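Local coordinates for capsular polysaccharide export system protein KpsC (Thermosulfurimonas dismutans, PDB 6MGD) that probably transfers Kdo in beta-2,7 linkage from its CMP-activated form, building the conserved Kdo glycolipid that anchors Gram-negative capsules, at residues Asp99-Pro103 against His277-Asn281. Numbering follows the deposited sequence.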
ATOM      1  N   ASP A  99       7.678  -4.114  -1.057  1.00 59.71           N
ATOM      2  CA  ASP A  99       8.863  -4.968  -1.028  1.00 60.84           C
ATOM      3  C   ASP A  99       9.934  -4.249  -0.219  1.00 62.06           C
ATOM      4  O   ASP A  99      10.617  -3.355  -0.726  1.00 63.26           O
ATOM      5  CB  ASP A  99       9.338  -5.282  -2.443  1.00 61.57           C
ATOM      6  CG  ASP A  99      10.240  -6.498  -2.501  1.00 63.53           C
ATOM      7  OD1 ASP A  99      11.018  -6.718  -1.548  1.00 61.91           O
ATOM      8  OD2 ASP A  99      10.169  -7.239  -3.505  1.00 64.50           O
ATOM      9  N   ALA A 100      10.075  -4.633   1.047  1.00 62.07           N
ATOM     10  CA  ALA A 100      11.067  -4.046   1.934  1.00 61.87           C
ATOM     11  C   ALA A 100      12.419  -4.741   1.852  1.00 64.29           C
ATOM     12  O   ALA A 100      13.347  -4.346   2.564  1.00 65.55           O
ATOM     13  CB  ALA A 100      10.564  -4.070   3.382  1.00 60.88           C
ATOM     14  N   THR A 101      12.555  -5.766   1.012  1.00 64.42           N
ATOM     15  CA  THR A 101      13.839  -6.445   0.884  1.00 65.86           C
ATOM     16  C   THR A 101      14.747  -5.751  -0.120  1.00 64.61           C
ATOM     17  O   THR A 101      15.974  -5.862  -0.021  1.00 66.81           O
ATOM     18  CB  THR A 101      13.626  -7.899   0.471  1.00 65.90           C
ATOM     19  OG1 THR A 101      13.166  -7.950  -0.885  1.00 65.64           O
ATOM     20  CG2 THR A 101      12.595  -8.559   1.377  1.00 66.08           C
ATOM     21  N   LYS A 102      14.169  -5.038  -1.075  1.00 67.13           N
ATOM     22  CA  LYS A 102      14.891  -4.320  -2.110  1.00 66.96           C
ATOM     23  C   LYS A 102      14.423  -2.875  -2.131  1.00 65.26           C
ATOM     24  O   LYS A 102      13.337  -2.558  -1.634  1.00 63.29           O
ATOM     25  CB  LYS A 102      14.673  -4.971  -3.486  1.00 67.01           C
ATOM     26  CG  LYS A 102      15.456  -6.256  -3.679  1.00 71.01           C
ATOM     27  CD  LYS A 102      15.471  -6.685  -5.138  1.00 72.53           C
ATOM     28  CE  LYS A 102      16.590  -7.683  -5.407  1.00 76.48           C
ATOM     29  NZ  LYS A 102      17.931  -7.100  -5.114  1.00 77.71           N
ATOM     30  N   PRO A 103      15.233  -1.966  -2.675  1.00 65.29           N
ATOM     31  CA  PRO A 103      14.823  -0.560  -2.735  1.00 62.51           C
ATOM     32  C   PRO A 103      13.598  -0.359  -3.615  1.00 61.35           C
ATOM     33  O   PRO A 103      13.341  -1.122  -4.549  1.00 62.29           O
ATOM     34  CB  PRO A 103      16.053   0.144  -3.320  1.00 64.45           C
ATOM     35  CG  PRO A 103      17.194  -0.754  -2.980  1.00 67.33           C
ATOM     36  CD  PRO A 103      16.645  -2.146  -3.057  1.00 67.13           C
ATOM     37  N   HIS A 277      13.506  -1.536  10.753  1.00 63.46           N
ATOM     38  CA  HIS A 277      13.727  -1.683   9.320  1.00 64.24           C
ATOM     39  C   HIS A 277      15.220  -1.613   9.021  1.00 66.77           C
ATOM     40  O   HIS A 277      15.887  -0.661   9.439  1.00 67.65           O
ATOM     41  CB  HIS A 277      12.984  -0.611   8.529  1.00 64.10           C
ATOM     42  CG  HIS A 277      12.861  -0.928   7.071  1.00 63.31           C
ATOM     43  ND1 HIS A 277      13.918  -0.820   6.194  1.00 66.57           N
ATOM     44  CD2 HIS A 277      11.810  -1.372   6.341  1.00 62.34           C
ATOM     45  CE1 HIS A 277      13.522  -1.173   4.984  1.00 64.33           C
ATOM     46  NE2 HIS A 277      12.248  -1.515   5.047  1.00 63.12           N
ATOM     47  N   PRO A 278      15.774  -2.593   8.301  1.00 65.40           N
ATOM     48  CA  PRO A 278      17.233  -2.644   8.109  1.00 70.05           C
ATOM     49  C   PRO A 278      17.787  -1.554   7.208  1.00 72.87           C
ATOM     50  O   PRO A 278      19.015  -1.455   7.082  1.00 75.68           O
ATOM     51  CB  PRO A 278      17.460  -4.028   7.480  1.00 70.34           C
ATOM     52  CG  PRO A 278      16.178  -4.787   7.697  1.00 67.26           C
ATOM     53  CD  PRO A 278      15.096  -3.764   7.726  1.00 63.84           C
ATOM     54  N   ARG A 279      16.941  -0.738   6.576  1.00 70.71           N
ATOM     55  CA  ARG A 279      17.407   0.182   5.550  1.00 73.80           C
ATOM     56  C   ARG A 279      16.870   1.601   5.678  1.00 76.66           C
ATOM     57  O   ARG A 279      17.140   2.422   4.795  1.00 79.67           O
ATOM     58  CB  ARG A 279      17.044  -0.353   4.156  1.00 71.62           C
ATOM     59  CG  ARG A 279      17.713  -1.666   3.783  1.00 72.27           C
ATOM     60  CD  ARG A 279      17.218  -2.177   2.436  1.00 69.84           C
ATOM     61  NE  ARG A 279      17.248  -1.132   1.417  1.00 69.78           N
ATOM     62  CZ  ARG A 279      16.168  -0.510   0.953  1.00 66.62           C
ATOM     63  NH1 ARG A 279      16.287   0.435   0.032  1.00 67.07           N
ATOM     64  NH2 ARG A 279      14.966  -0.838   1.409  1.00 63.21           N
ATOM     65  N   ARG A 280      16.127   1.921   6.734  1.00 74.46           N
ATOM     66  CA  ARG A 280      15.495   3.228   6.869  1.00 73.66           C
ATOM     67  C   ARG A 280      15.977   3.902   8.146  1.00 75.06           C
ATOM     68  O   ARG A 280      15.811   3.356   9.241  1.00 74.86           O
ATOM     69  CB  ARG A 280      13.970   3.097   6.864  1.00 70.86           C
ATOM     70  CG  ARG A 280      13.421   2.538   5.560  1.00 69.05           C
ATOM     71  CD  ARG A 280      11.913   2.369   5.600  1.00 66.23           C
ATOM     72  NE  ARG A 280      11.441   1.503   4.522  1.00 65.79           N
ATOM     73  CZ  ARG A 280      10.189   1.076   4.397  1.00 65.32           C
ATOM     74  NH1 ARG A 280       9.268   1.436   5.284  1.00 64.14           N
ATOM     75  NH2 ARG A 280       9.854   0.286   3.384  1.00 65.56           N
ATOM     76  N   ASN A 281      16.572   5.089   7.998  1.00 78.54           N
ATOM     77  CA  ASN A 281      17.052   5.883   9.119  1.00 81.28           C
ATOM     78  C   ASN A 281      16.336   7.215   9.274  1.00 80.54           C
ATOM     79  O   ASN A 281      16.453   7.837  10.337  1.00 82.86           O
ATOM     80  CB  ASN A 281      18.556   6.166   8.976  1.00 85.65           C
ATOM     81  CG  ASN A 281      19.368   4.912   8.733  1.00 88.03           C
ATOM     82  OD1 ASN A 281      19.392   4.382   7.622  1.00 87.80           O
ATOM     83  ND2 ASN A 281      20.050   4.438   9.770  1.00 90.77           N
TER
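Two surface loops meet here where the two halves of a GT-B-type glycosyltransferase come together, an Asx turn on one side and an arginine-rich loop on the other. In the turn, D99 OD1 accepts hydrogen bonds from T101 N (3.1 Å) and T101 OG1 (2.6 Å); aspartate suits the place because one carboxylate oxygen can take both bonds. The turn presents A100, whose methyl is small enough to approach the ring of H277 (A100 CB to H277 NE2, 3.5 Å). That ring is tied within its own loop, since H277 ND1 accepts from R279 N at 3.0 Å. R279 is the residue most covered by the opposite segment: its long side chain carries a flat guanidinium, which lays one face over the K102–P103 peptide, with R279 NH1 3.3 Å from P103 CA and 3.4 Å from P103 CG. No hydrogen bond runs between the two segments, so their direct contact is van der Waals packing, burying 226 Å², both sides summed. The charge of R279 is met by a salt bridge to E107, while R280, whose NH1 binds the carbonyls of P263 and A266, brings NH2 to 4.4 Å from A100 CB. E107 belongs to helix 105-112, which begins two residues after P103, downstream of strand 88-92 of the mixed sheet; 277-281 lies in the loop between strand 272-273, at the edge of the parallel sheet, and helix 286-296.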